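Long-range contacts in Glyco_hydro_cc domain-containing protein (Pseudomonas viridiflava, PDB 6UAV), which is a family GH128 endo-beta-1,3-glucanase that probably hydrolyses internal beta-1,3 bonds of glucans with a TIM-barrel catalytic domain: residues D17-S22 and G46-D51; D137-A142 and R150-D155; Y156-W161 and W181-A186. All blocks are in the same frame, centred on the assembly; numbering follows the deposited sequence.

Contact 1 (D17-S22 and G46-D51); sequences DLSALS and GQYNVD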
loop_
_atom_site.group_PDB
_atom_site.type_symbol
_atom_site.label_atom_id
_atom_site.label_comp_id
_atom_site.label_asym_id
_atom_site.label_seq_id
_atom_site.Cartn_x
_atom_site.Cartn_y
_atom_site.Cartn_z
ATOM N N ASP A 17 1.505 18.380 8.650
ATOM C CA ASP A 17 1.908 17.502 7.533
ATOM C C ASP A 17 0.720 17.253 6.610
ATOM O O ASP A 17 0.903 17.206 5.423
ATOM C CB ASP A 17 2.489 16.194 8.047
ATOM C CG ASP A 17 3.897 16.293 8.573
ATOM O OD1 ASP A 17 4.644 17.277 8.204
ATOM O OD2 ASP A 17 4.301 15.315 9.233
ATOM N N LEU A 18 -0.497 17.084 7.129
ATOM C CA LEU A 18 -1.697 17.026 6.239
ATOM C C LEU A 18 -1.910 18.311 5.446
ATOM O O LEU A 18 -2.290 18.189 4.266
ATOM C CB LEU A 18 -2.942 16.692 7.053
ATOM C CG LEU A 18 -2.979 15.280 7.582
ATOM C CD1 LEU A 18 -4.168 15.115 8.514
ATOM C CD2 LEU A 18 -2.978 14.263 6.464
ATOM N N SER A 19 -1.708 19.506 6.008
ATOM C CA SER A 19 -1.857 20.769 5.246
ATOM C C SER A 19 -0.939 20.678 4.022
ATOM O O SER A 19 -1.399 20.943 2.866
ATOM C CB SER A 19 -1.514 21.983 6.074
ATOM O OG SER A 19 -2.510 22.278 7.056
ATOM N N ALA A 20 0.306 20.247 4.247
ATOM C CA ALA A 20 1.361 20.223 3.200
ATOM C C ALA A 20 0.964 19.192 2.121
ATOM O O ALA A 20 1.024 19.510 0.895
ATOM C CB ALA A 20 2.686 19.911 3.881
ATOM N N LEU A 21 0.537 18.006 2.555
ATOM C CA LEU A 21 0.287 16.856 1.639
ATOM C C LEU A 21 -1.036 17.033 0.905
ATOM O O LEU A 21 -1.147 16.518 -0.183
ATOM C CB LEU A 21 0.267 15.545 2.404
ATOM C CG LEU A 21 1.623 15.106 2.948
ATOM C CD1 LEU A 21 1.414 14.010 3.940
ATOM C CD2 LEU A 21 2.601 14.722 1.839
ATOM N N SER A 22 -2.011 17.713 1.470
ATOM C CA SER A 22 -3.405 17.482 1.034
ATOM C C SER A 22 -3.717 18.202 -0.264
ATOM O O SER A 22 -4.729 17.862 -0.860
ATOM C CB SER A 22 -4.351 17.882 2.129
ATOM O OG SER A 22 -4.265 19.260 2.309
ATOM N N GLY A 46 -12.921 15.926 6.411
ATOM C CA GLY A 46 -13.678 17.144 6.109
ATOM C C GLY A 46 -12.790 18.325 5.819
ATOM O O GLY A 46 -13.167 19.108 4.970
ATOM N N GLN A 47 -11.695 18.517 6.528
ATOM C CA GLN A 47 -10.873 19.761 6.390
ATOM C C GLN A 47 -9.843 19.619 5.262
ATOM O O GLN A 47 -9.630 20.579 4.583
ATOM C CB GLN A 47 -10.119 20.084 7.685
ATOM C CG GLN A 47 -9.238 21.347 7.576
ATOM C CD GLN A 47 -9.969 22.602 7.185
ATOM O OE1 GLN A 47 -11.201 22.747 7.322
ATOM N NE2 GLN A 47 -9.196 23.555 6.638
ATOM N N TYR A 48 -9.158 18.480 5.136
ATOM C CA TYR A 48 -8.028 18.291 4.199
ATOM C C TYR A 48 -8.482 17.473 2.981
ATOM O O TYR A 48 -7.688 17.331 2.031
ATOM C CB TYR A 48 -6.885 17.571 4.919
ATOM C CG TYR A 48 -6.403 18.293 6.144
ATOM C CD1 TYR A 48 -5.517 19.347 6.069
ATOM C CD2 TYR A 48 -6.751 17.875 7.399
ATOM C CE1 TYR A 48 -5.080 20.014 7.208
ATOM C CE2 TYR A 48 -6.359 18.525 8.547
ATOM C CZ TYR A 48 -5.460 19.557 8.471
ATOM O OH TYR A 48 -5.064 20.143 9.635
ATOM N N ASN A 49 -9.695 16.910 2.990
ATOM C CA ASN A 49 -10.145 16.024 1.883
ATOM C C ASN A 49 -9.113 14.915 1.675
ATOM O O ASN A 49 -8.676 14.622 0.547
ATOM C CB ASN A 49 -10.451 16.845 0.639
ATOM C CG ASN A 49 -11.128 15.994 -0.416
ATOM O OD1 ASN A 49 -11.776 14.978 -0.093
ATOM N ND2 ASN A 49 -11.000 16.431 -1.662
ATOM N N VAL A 50 -8.714 14.260 2.755
ATOM C CA VAL A 50 -7.857 13.042 2.723
ATOM C C VAL A 50 -8.610 11.932 3.445
ATOM O O VAL A 50 -9.483 12.211 4.315
ATOM C CB VAL A 50 -6.443 13.292 3.295
ATOM C CG1 VAL A 50 -5.707 14.357 2.503
ATOM C CG2 VAL A 50 -6.519 13.698 4.751
ATOM N N ASP A 51 -8.374 10.696 3.018
ATOM C CA ASP A 51 -8.930 9.528 3.747
ATOM C C ASP A 51 -7.795 8.643 4.238
ATOM O O ASP A 51 -6.760 8.563 3.616
ATOM C CB ASP A 51 -10.006 8.798 2.958
ATOM C CG ASP A 51 -9.546 8.122 1.698
ATOM O OD1 ASP A 51 -9.381 8.853 0.692
ATOM O OD2 ASP A 51 -9.356 6.867 1.733
HETATM O O HOH W 1 -2.881 21.675 9.689
#
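The phenol of Tyr48 carries this contact between two neighbouring outer segments of the (beta/alpha)8 barrel, helix 15-22 and the end of helix 44-48 with the loop that leads into strand 51-56. Leu18 CB sits almost squarely over one face of the ring, 3.7 Å from the Tyr48 ring centroid and only 6° off the normal, a CH-pi contact in which the two side chains cross at about a right angle. On the opposite face lies Gln47 CG from the same helix as the tyrosine, so the ring is sandwiched between two aliphatic carbons, which limits its rotation. Ser19 OG comes in at the edge, in the ring plane, 3.4 Å from Tyr48 CE1. A water then spans the polar ends, at 2.7 Å from Tyr48 OH and likewise 2.7 Å from Ser19 OG; no direct hydrogen bond links the two segments, and the polar link between them runs through this water.

Beside the ring, Leu18 and Ser22 pack on Val50. Leu18 CD2 meets Val50 CG2 at 4.0 Å, while the other branch of the valine, CG1, rests 3.8 Å from Ser22 CB. Separately, Ser22 CB comes within 3.4 Å of the carbonyl oxygen Tyr48 O. The serine hydroxyl is turned back over its own helix (chi1 66°, OG between the backbone N and the carbonyl carbon), where its single proton has the Leu18 and Ser19 carbonyl oxygens as alternative, weak acceptors.

Further out, Asn49 is the first residue beyond its helix, with a positive phi of 54°, and Val50 after it directs its side chain toward helix 15-22. Leu18 also packs on Val12 and Leu39, and Val50 on Met25 and Trp28. Across the end of the contact, Lys2 NZ is hydrogen-bonded to both Ser22 O and Asn49 O, one ammonium group gripping a carbonyl of each segment.

Contact 2 (D137-A142 and R150-D155); sequences DAFYAA and RDPQID. With SO4 (sulfate ion), chain D.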
loop_
_atom_site.group_PDB
_atom_site.type_symbol
_atom_site.label_atom_id
_atom_site.label_comp_id
_atom_site.label_asym_id
_atom_site.label_seq_id
_atom_site.Cartn_x
_atom_site.Cartn_y
_atom_site.Cartn_z
ATOM N N ASP A 137 -0.184 -18.522 -5.846
ATOM C CA ASP A 137 -0.709 -19.814 -6.328
ATOM C C ASP A 137 -1.013 -20.710 -5.126
ATOM O O ASP A 137 -2.110 -21.341 -5.078
ATOM C CB ASP A 137 0.239 -20.488 -7.293
ATOM C CG ASP A 137 0.271 -19.897 -8.686
ATOM O OD1 ASP A 137 -0.609 -18.998 -8.984
ATOM O OD2 ASP A 137 1.130 -20.372 -9.467
ATOM N N ALA A 138 -0.056 -20.809 -4.219
ATOM C CA ALA A 138 -0.179 -21.718 -3.069
ATOM C C ALA A 138 -1.306 -21.252 -2.152
ATOM O O ALA A 138 -2.042 -22.117 -1.624
ATOM C CB ALA A 138 1.122 -21.784 -2.345
ATOM N N PHE A 139 -1.416 -19.934 -1.931
ATOM C CA PHE A 139 -2.482 -19.364 -1.070
ATOM C C PHE A 139 -3.841 -19.659 -1.692
ATOM O O PHE A 139 -4.745 -20.160 -0.970
ATOM C CB PHE A 139 -2.233 -17.849 -0.948
ATOM C CG PHE A 139 -3.395 -17.056 -0.450
ATOM C CD1 PHE A 139 -3.903 -17.254 0.822
ATOM C CD2 PHE A 139 -4.023 -16.163 -1.294
ATOM C CE1 PHE A 139 -5.005 -16.539 1.246
ATOM C CE2 PHE A 139 -5.127 -15.437 -0.870
ATOM C CZ PHE A 139 -5.602 -15.618 0.416
ATOM N N TYR A 140 -3.989 -19.452 -2.990
ATOM C CA TYR A 140 -5.246 -19.796 -3.692
ATOM C C TYR A 140 -5.550 -21.301 -3.539
ATOM O O TYR A 140 -6.664 -21.691 -3.189
ATOM C CB TYR A 140 -5.141 -19.451 -5.178
ATOM C CG TYR A 140 -5.704 -18.114 -5.594
ATOM C CD1 TYR A 140 -4.940 -16.959 -5.434
ATOM C CD2 TYR A 140 -6.938 -18.005 -6.201
ATOM C CE1 TYR A 140 -5.377 -15.733 -5.883
ATOM C CE2 TYR A 140 -7.396 -16.777 -6.645
ATOM C CZ TYR A 140 -6.606 -15.657 -6.487
ATOM O OH TYR A 140 -7.034 -14.440 -6.898
ATOM N N ALA A 141 -4.550 -22.164 -3.692
ATOM C CA ALA A 141 -4.761 -23.625 -3.616
ATOM C C ALA A 141 -5.126 -24.024 -2.171
ATOM O O ALA A 141 -5.941 -24.931 -2.014
ATOM C CB ALA A 141 -3.518 -24.310 -4.117
ATOM N N ALA A 142 -4.519 -23.365 -1.169
ATOM C CA ALA A 142 -4.763 -23.678 0.255
ATOM C C ALA A 142 -6.190 -23.261 0.591
ATOM O O ALA A 142 -6.951 -24.020 1.211
ATOM C CB ALA A 142 -3.783 -22.987 1.137
ATOM N N ARG A 150 -13.743 -23.100 -3.665
ATOM C CA ARG A 150 -14.004 -21.636 -3.810
ATOM C C ARG A 150 -12.666 -20.857 -3.702
ATOM O O ARG A 150 -11.818 -21.172 -2.840
ATOM C CB ARG A 150 -15.036 -21.197 -2.761
ATOM C CG ARG A 150 -15.534 -19.771 -2.950
ATOM C CD ARG A 150 -16.555 -19.329 -1.940
ATOM N NE ARG A 150 -15.994 -19.277 -0.590
ATOM C CZ ARG A 150 -16.330 -20.073 0.420
ATOM N NH1 ARG A 150 -17.209 -21.057 0.236
ATOM N NH2 ARG A 150 -15.782 -19.931 1.604
ATOM N N ASP A 151 -12.447 -19.877 -4.567
ATOM C CA ASP A 151 -11.288 -18.968 -4.478
ATOM C C ASP A 151 -11.459 -18.015 -3.296
ATOM O O ASP A 151 -12.576 -17.649 -2.998
ATOM C CB ASP A 151 -11.101 -18.161 -5.773
ATOM C CG ASP A 151 -10.442 -18.939 -6.916
ATOM O OD1 ASP A 151 -9.828 -19.990 -6.676
ATOM O OD2 ASP A 151 -10.494 -18.414 -8.006
ATOM N N PRO A 152 -10.360 -17.568 -2.669
ATOM C CA PRO A 152 -10.427 -16.541 -1.619
ATOM C C PRO A 152 -10.988 -15.254 -2.213
ATOM O O PRO A 152 -10.755 -14.957 -3.413
ATOM C CB PRO A 152 -8.981 -16.366 -1.172
ATOM C CG PRO A 152 -8.168 -16.796 -2.376
ATOM C CD PRO A 152 -8.965 -17.910 -2.997
ATOM N N GLN A 153 -11.753 -14.510 -1.404
ATOM C CA GLN A 153 -12.235 -13.184 -1.857
ATOM C C GLN A 153 -11.034 -12.247 -1.953
ATOM O O GLN A 153 -10.384 -12.010 -0.937
ATOM C CB GLN A 153 -13.182 -12.620 -0.812
ATOM C CG GLN A 153 -13.763 -11.251 -1.214
ATOM C CD GLN A 153 -14.524 -10.629 -0.056
ATOM O OE1 GLN A 153 -15.086 -11.362 0.759
ATOM N NE2 GLN A 153 -14.540 -9.298 0.039
ATOM N N ILE A 154 -10.743 -11.777 -3.143
ATOM C CA ILE A 154 -9.679 -10.770 -3.366
ATOM C C ILE A 154 -10.322 -9.717 -4.234
ATOM O O ILE A 154 -10.652 -10.006 -5.385
ATOM C CB ILE A 154 -8.404 -11.361 -3.984
ATOM C CG1 ILE A 154 -7.708 -12.386 -3.067
ATOM C CG2 ILE A 154 -7.438 -10.186 -4.288
ATOM C CD1 ILE A 154 -6.492 -13.000 -3.728
ATOM N N ASP A 155 -10.566 -8.546 -3.675
ATOM C CA ASP A 155 -11.158 -7.426 -4.446
ATOM C C ASP A 155 -10.033 -6.746 -5.248
ATOM O O ASP A 155 -10.253 -6.471 -6.477
ATOM C CB ASP A 155 -11.964 -6.517 -3.524
ATOM C CG ASP A 155 -13.129 -7.239 -2.883
ATOM O OD1 ASP A 155 -14.078 -7.665 -3.665
ATOM O OD2 ASP A 155 -13.040 -7.491 -1.633
HETATM S S SO4 D . -17.234 -22.859 3.641
HETATM O O1 SO4 D . -17.701 -22.889 2.297
HETATM O O2 SO4 D . -18.200 -23.486 4.500
HETATM O O3 SO4 D . -16.030 -23.610 3.727
HETATM O O4 SO4 D . -17.031 -21.489 4.075
HETATM O O HOH W 2 -10.057 -14.371 -5.967
#
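The Tyr140 ring has Pro152 over one face and the Asp151 carboxylate at its edge. Pro152 CG stands 4.2 Å from the Tyr140 ring centroid, 9° off the normal, in a CH-pi contact. Asp151 CG lies in the ring plane, but the carboxylate is turned nearly perpendicular to it (83°), with Asp151 OD1 3.5 Å from Tyr140 CD2. The ring of Phe139 takes Ile154 CD1 at its edge, in plane, 4.0 Å from Phe139 CE2; this same CE2 touches Pro152 CG at 3.7 Å. Pro152 is thus shared by two consecutive aromatic residues, and so is the tip of Ile154, whose CD1 also reaches Tyr140 OH at 3.5 Å.

The contact lies where the chain returns from outer helix 132-146 of the TIM barrel to strand 156-161, irregular and extended, wedging its apolar side chains against the helix. With CG anti to the backbone N (chi1 164°), the Phe139 ring is carried toward Pro152 and Ile154. Trp102 of helix 95-112 meets this ring edge-to-face and also touches Pro152, while Tyr176 packs against Tyr140.

The segments share no direct hydrogen bond. A water joins them instead, donating to Pro152 O at 2.7 Å and lying 3.2 Å from Tyr140 OH. Arg150 NH1 and NH2 bind two oxygens of a sulfate probably acquired from the crystallisation liquor; NH2 is also bonded to Tyr143 OH, and His147 ND1 holds the sulfate too.

Contact 3 (Y156-W161 and W181-A186); sequences YLAFHW and WVTEFA
Backbone hydrogen bonds join these two parallel strands of the (beta/alpha)8 barrel. Trp181 N donates to Leu157 O at 3.0 Å, nearly along the C=O axis, and Phe159 N returns a bond to Trp181 O. Thr183 N reaches Phe159 O, but the bond is bent to 137°. The chain then turns a corner at Glu184, and pairing resumes with Trp161 N to Glu184 O, the donor standing above the carbonyl plane; Ala186 N to Trp161 O is weak.

Aromatic contact marks the start of the pair. The Trp181 indole presents its edge to the face of Tyr156 in a T-shaped arrangement, planes at 68°, with Trp181 CD1 3.5 Å from Tyr156 CD2.

Polar side chains gather toward the C-terminal end, where barrel enzymes hold their active sites. His160 NE2 and Thr183 OG1 share a hydrogen bond of 2.9 Å in the imidazole plane, and ND1 on the other side of the ring is bonded to Glu84; the two bonds fix the ring's rotation. Glu184, its carboxylate oxygens bound by Tyr162 OH and Trp31 NE1, runs extended over one face of it: Glu184 CG lies 3.5 Å from the His160 ring centroid in a CH-pi contact, and the carboxylate is stacked only 21° from parallel, with Glu184 OE2 3.0 Å from His160 CE1. Glu184 lies toward the C-terminal end of strand seven (180-185) and Glu84 just after strand four (78-81), consistent with the nucleophile and acid/base positions of clan GH-A enzymes; a nearby imidazole could influence the ionisation of either.

Trp181 fills the barrel interior with Tyr78, Trp27 and Phe221. On the outer side Phe159 packs against helix 166-173, the crossover of this beta-alpha-beta unit, and Val182 and Phe185 against helix 200-216, while strand 115-121 continues the sheet.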
loop_
_atom_site.group_PDB
_atom_site.type_symbol
_atom_site.label_atom_id
_atom_site.label_comp_id
_atom_site.label_asym_id
_atom_site.label_seq_id
_atom_site.Cartn_x
_atom_site.Cartn_y
_atom_site.Cartn_z
ATOM N N TYR A 156 -8.881 -6.544 -4.620
ATOM C CA TYR A 156 -7.675 -5.968 -5.273
ATOM C C TYR A 156 -6.513 -6.717 -4.700
ATOM O O TYR A 156 -6.523 -6.893 -3.481
ATOM C CB TYR A 156 -7.453 -4.485 -4.920
ATOM C CG TYR A 156 -8.515 -3.603 -5.487
ATOM C CD1 TYR A 156 -9.755 -3.516 -4.914
ATOM C CD2 TYR A 156 -8.268 -2.903 -6.651
ATOM C CE1 TYR A 156 -10.741 -2.750 -5.505
ATOM C CE2 TYR A 156 -9.245 -2.112 -7.222
ATOM C CZ TYR A 156 -10.477 -2.030 -6.637
ATOM O OH TYR A 156 -11.419 -1.276 -7.293
ATOM N N LEU A 157 -5.530 -7.032 -5.522
ATOM C CA LEU A 157 -4.210 -7.431 -4.996
ATOM C C LEU A 157 -3.454 -6.158 -4.607
ATOM O O LEU A 157 -3.780 -5.063 -5.092
ATOM C CB LEU A 157 -3.433 -8.219 -6.038
ATOM C CG LEU A 157 -3.878 -9.681 -6.191
ATOM C CD1 LEU A 157 -3.192 -10.291 -7.409
ATOM C CD2 LEU A 157 -3.566 -10.511 -4.927
ATOM N N ALA A 158 -2.447 -6.285 -3.761
ATOM C CA ALA A 158 -1.589 -5.135 -3.425
ATOM C C ALA A 158 -0.163 -5.527 -3.784
ATOM O O ALA A 158 0.174 -6.710 -3.781
ATOM C CB ALA A 158 -1.765 -4.623 -2.020
ATOM N N PHE A 159 0.654 -4.520 -4.075
ATOM C CA PHE A 159 2.026 -4.767 -4.507
ATOM C C PHE A 159 2.919 -3.651 -3.983
ATOM O O PHE A 159 2.493 -2.507 -3.903
ATOM C CB PHE A 159 2.047 -4.869 -6.032
ATOM C CG PHE A 159 3.312 -5.531 -6.515
ATOM C CD1 PHE A 159 3.601 -6.820 -6.129
ATOM C CD2 PHE A 159 4.229 -4.875 -7.304
ATOM C CE1 PHE A 159 4.778 -7.441 -6.508
ATOM C CE2 PHE A 159 5.403 -5.500 -7.678
ATOM C CZ PHE A 159 5.671 -6.776 -7.280
ATOM N N HIS A 160 4.150 -4.009 -3.635
ATOM C CA HIS A 160 5.237 -3.107 -3.259
ATOM C C HIS A 160 6.409 -3.336 -4.202
ATOM O O HIS A 160 6.691 -4.490 -4.549
ATOM C CB HIS A 160 5.732 -3.467 -1.831
ATOM C CG HIS A 160 4.681 -3.354 -0.767
ATOM N ND1 HIS A 160 4.934 -3.780 0.517
ATOM C CD2 HIS A 160 3.458 -2.802 -0.786
ATOM C CE1 HIS A 160 3.870 -3.482 1.280
ATOM N NE2 HIS A 160 2.929 -2.878 0.482
ATOM N N TRP A 161 7.093 -2.264 -4.595
ATOM C CA TRP A 161 8.222 -2.418 -5.526
ATOM C C TRP A 161 9.152 -1.211 -5.367
ATOM O O TRP A 161 8.669 -0.080 -5.390
ATOM C CB TRP A 161 7.714 -2.576 -6.948
ATOM C CG TRP A 161 8.746 -3.218 -7.805
ATOM C CD1 TRP A 161 9.458 -2.630 -8.835
ATOM C CD2 TRP A 161 9.186 -4.581 -7.717
ATOM N NE1 TRP A 161 10.306 -3.550 -9.376
ATOM C CE2 TRP A 161 10.163 -4.752 -8.721
ATOM C CE3 TRP A 161 8.817 -5.681 -6.919
ATOM C CZ2 TRP A 161 10.817 -5.961 -8.895
ATOM C CZ3 TRP A 161 9.484 -6.872 -7.088
ATOM C CH2 TRP A 161 10.451 -7.015 -8.091
ATOM N N TRP A 181 -3.726 -2.223 -5.917
ATOM C CA TRP A 181 -3.201 -1.012 -5.264
ATOM C C TRP A 181 -1.693 -1.221 -5.115
ATOM O O TRP A 181 -1.253 -2.285 -4.572
ATOM C CB TRP A 181 -3.840 -0.815 -3.886
ATOM C CG TRP A 181 -5.305 -0.484 -3.832
ATOM C CD1 TRP A 181 -6.351 -0.868 -4.626
ATOM C CD2 TRP A 181 -5.882 0.303 -2.774
ATOM N NE1 TRP A 181 -7.539 -0.376 -4.136
ATOM C CE2 TRP A 181 -7.274 0.339 -2.990
ATOM C CE3 TRP A 181 -5.331 1.011 -1.701
ATOM C CZ2 TRP A 181 -8.138 1.047 -2.145
ATOM C CZ3 TRP A 181 -6.184 1.688 -0.870
ATOM C CH2 TRP A 181 -7.570 1.686 -1.078
ATOM N N VAL A 182 -0.886 -0.239 -5.524
ATOM C CA VAL A 182 0.577 -0.371 -5.356
ATOM C C VAL A 182 0.900 0.444 -4.106
ATOM O O VAL A 182 1.050 1.672 -4.223
ATOM C CB VAL A 182 1.304 0.122 -6.618
ATOM C CG1 VAL A 182 2.794 0.174 -6.371
ATOM C CG2 VAL A 182 0.989 -0.732 -7.859
ATOM N N THR A 183 1.006 -0.211 -2.944
ATOM C CA THR A 183 0.860 0.517 -1.656
ATOM C C THR A 183 2.211 0.917 -1.067
ATOM O O THR A 183 2.248 1.544 -0.018
ATOM C CB THR A 183 0.003 -0.312 -0.692
ATOM O OG1 THR A 183 0.602 -1.604 -0.585
ATOM C CG2 THR A 183 -1.415 -0.411 -1.193
ATOM N N GLU A 184 3.292 0.530 -1.719
ATOM C CA GLU A 184 4.643 1.063 -1.454
ATOM C C GLU A 184 5.384 1.050 -2.787
ATOM O O GLU A 184 5.462 -0.012 -3.477
ATOM C CB GLU A 184 5.514 0.258 -0.487
ATOM C CG GLU A 184 4.901 0.064 0.883
ATOM C CD GLU A 184 5.723 -0.745 1.841
ATOM O OE1 GLU A 184 6.956 -0.957 1.612
ATOM O OE2 GLU A 184 5.126 -1.241 2.857
ATOM N N PHE A 185 5.945 2.198 -3.157
ATOM C CA PHE A 185 6.888 2.264 -4.294
ATOM C C PHE A 185 7.793 3.471 -4.172
ATOM O O PHE A 185 7.506 4.430 -3.476
ATOM C CB PHE A 185 6.197 2.263 -5.652
ATOM C CG PHE A 185 5.464 3.505 -6.037
ATOM C CD1 PHE A 185 4.362 3.929 -5.334
ATOM C CD2 PHE A 185 5.940 4.302 -7.074
ATOM C CE1 PHE A 185 3.683 5.088 -5.677
ATOM C CE2 PHE A 185 5.247 5.434 -7.448
ATOM C CZ PHE A 185 4.141 5.837 -6.733
ATOM N N ALA A 186 8.949 3.294 -4.787
ATOM C CA ALA A 186 10.029 4.285 -4.954
ATOM C C ALA A 186 11.060 3.549 -5.784
ATOM O O ALA A 186 10.941 2.297 -5.896
ATOM C CB ALA A 186 10.537 4.672 -3.586
#

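In the fold
From the N terminus, contact 1 comes first, closing the loop that takes in strand 27-29 and tying helix 15-22 to the end of helix 44-48 and the loop after it. The rest of strand three and strands four and five follow before contact 2, which closes a short loop and ties helix 132-146 to the segment leading into strand 156-161. Contact 3 begins at the very next residue and closes the beta-alpha-beta unit through helix 166-173. The three lie in series; none nests or crosses. Contacts 1 and 2 are on opposite sides of the barrel, their centres 36 Å apart. Contact 3, about 5 Å from the centre of the chain, joins strands six and seven of the inner wall.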